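Local coordinates for C24 protein (Bizionia argentinensis JUB59, PDB 6OV6) that probably forms the receptor-binding tip of a long tail fibre of a temperate bacteriophage, assembling from three chains, at the interface of chains A and B. Sequence-based numbering; all coordinates share one arbitrary frame. Chains: chain A/B, C24 protein.

The interface of chains A and B. Residues chain A 198, 200, 202, 247-249; chain B 198-202.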
# COMPACT_ATOMS: atom_id res chain seq x y z
N ILE A 198 -26.62 -7.56 -41.10
CA ILE A 198 -26.09 -8.65 -41.90
C ILE A 198 -26.80 -8.61 -43.25
O ILE A 198 -27.83 -7.95 -43.38
CB ILE A 198 -26.15 -10.07 -41.23
CG1 ILE A 198 -27.57 -10.48 -40.76
CG2 ILE A 198 -25.10 -10.24 -40.12
CD1 ILE A 198 -28.45 -11.15 -41.83
N VAL A 200 -28.26 -11.18 -46.46
CA VAL A 200 -28.66 -12.54 -46.78
C VAL A 200 -29.16 -12.54 -48.24
O VAL A 200 -29.72 -11.55 -48.68
CB VAL A 200 -29.69 -13.11 -45.74
CG1 VAL A 200 -31.06 -12.43 -45.82
CG2 VAL A 200 -29.80 -14.61 -45.84
N VAL A 202 -31.60 -14.37 -50.90
CA VAL A 202 -32.74 -15.30 -51.02
C VAL A 202 -32.69 -15.85 -52.45
O VAL A 202 -32.79 -15.07 -53.39
CB VAL A 202 -34.12 -14.66 -50.68
CG1 VAL A 202 -35.23 -15.73 -50.71
CG2 VAL A 202 -34.08 -13.96 -49.32
N LEU A 247 -30.56 -9.05 -49.45
CA LEU A 247 -31.26 -8.18 -48.52
C LEU A 247 -30.40 -7.77 -47.35
O LEU A 247 -29.52 -8.52 -46.96
CB LEU A 247 -32.49 -8.94 -47.99
CG LEU A 247 -33.44 -9.59 -49.04
CD1 LEU A 247 -34.48 -10.44 -48.36
CD2 LEU A 247 -34.08 -8.54 -49.93
N THR A 248 -30.68 -6.59 -46.75
CA THR A 248 -29.97 -6.12 -45.56
C THR A 248 -30.93 -6.17 -44.38
O THR A 248 -32.06 -5.69 -44.47
CB THR A 248 -29.37 -4.72 -45.74
OG1 THR A 248 -28.52 -4.76 -46.90
CG2 THR A 248 -28.57 -4.24 -44.47
N SER A 249 -30.46 -6.73 -43.28
CA SER A 249 -31.22 -6.84 -42.06
C SER A 249 -31.30 -5.50 -41.34
O SER A 249 -30.60 -4.54 -41.67
CB SER A 249 -30.59 -7.87 -41.13
OG SER A 249 -29.46 -7.35 -40.43
N ILE B 198 -32.10 -10.68 -35.59
CA ILE B 198 -32.24 -9.57 -36.53
C ILE B 198 -33.54 -9.83 -37.28
O ILE B 198 -34.05 -10.94 -37.22
CB ILE B 198 -31.04 -9.34 -37.51
CG1 ILE B 198 -30.56 -10.61 -38.27
CG2 ILE B 198 -29.89 -8.63 -36.82
CD1 ILE B 198 -31.40 -11.04 -39.58
N ASN B 199 -34.07 -8.82 -37.93
CA ASN B 199 -35.21 -8.96 -38.82
C ASN B 199 -34.74 -8.68 -40.24
O ASN B 199 -33.88 -7.82 -40.45
CB ASN B 199 -36.33 -7.98 -38.47
CG ASN B 199 -37.30 -8.41 -37.40
OD1 ASN B 199 -37.24 -9.52 -36.85
ND2 ASN B 199 -38.30 -7.58 -37.19
N VAL B 200 -35.31 -9.39 -41.21
CA VAL B 200 -35.05 -9.17 -42.62
C VAL B 200 -36.40 -9.25 -43.33
O VAL B 200 -37.24 -10.06 -42.95
CB VAL B 200 -33.96 -10.12 -43.19
CG1 VAL B 200 -34.42 -11.59 -43.23
CG2 VAL B 200 -33.48 -9.65 -44.56
N THR B 201 -36.64 -8.36 -44.31
CA THR B 201 -37.89 -8.33 -45.06
C THR B 201 -37.69 -8.91 -46.42
O THR B 201 -36.95 -8.34 -47.22
CB THR B 201 -38.48 -6.92 -45.10
OG1 THR B 201 -38.65 -6.47 -43.76
CG2 THR B 201 -39.84 -6.88 -45.80
N VAL B 202 -38.37 -10.03 -46.71
CA VAL B 202 -38.28 -10.65 -48.03
C VAL B 202 -39.41 -10.06 -48.84
O VAL B 202 -40.57 -10.19 -48.47
CB VAL B 202 -38.33 -12.21 -47.98
CG1 VAL B 202 -38.08 -12.79 -49.37
CG2 VAL B 202 -37.31 -12.78 -46.99
O HOH W 1 -34.68 -6.23 -44.71
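In both A:Ile198 and B:Ile198 the first torsion (chi1 54° and 50°) sets CG1 between the backbone N and the carbonyl carbon, a crowded position that aims the longer branch of each side chain at its counterpart. The two isoleucines cross obliquely, the CG1–CD1 ends lying over each other, with CD1 of A:Ile198 3.7 Å from CD1 of B:Ile198. The same B:Ile198 methyl also rests on CB of A:Ser249, at 3.6 Å, so that the serine flanks the isoleucine pair. Its hydroxyl is engaged within its own chain: A:Ile198 N donates an almost straight hydrogen bond to A:Ser249 OG (2.9 Å, 174° at H), tying the two chain A segments together beside the contact.

Two residues on, within strand 199-202, B:Val200 carries CG2 anti to its backbone N. This methyl is shared between A:Leu247 CB, at 3.6 Å, and CG1 of A:Val200, at 3.9 Å, and links the two chain A strands. A:Leu247 then reaches along chain B with its CD1 branch, which packs 3.8 Å from CA of B:Val202 and also touches the carbonyl of B:Thr201. The A:Val202–B:Val202 pair is looser. The polar connection is indirect: water 1 lies 2.7 Å from A:Thr248 O and accepts a hydrogen bond from B:Thr201 N, bridging two backbones from different chains.

Strands 199-202 of both chains, the loop residues that precede them, and strand 245-248 of chain A with the serine that follows it meet here; like residues meet at 198, 200 and 202, whereas A:Leu247 and A:Ser249 pack on different residues of chain B. The patch lies in the slender, extended shaft of the trimeric assembly, shortly before the small distal domain, where such apolar packing probably helps keep the chains together.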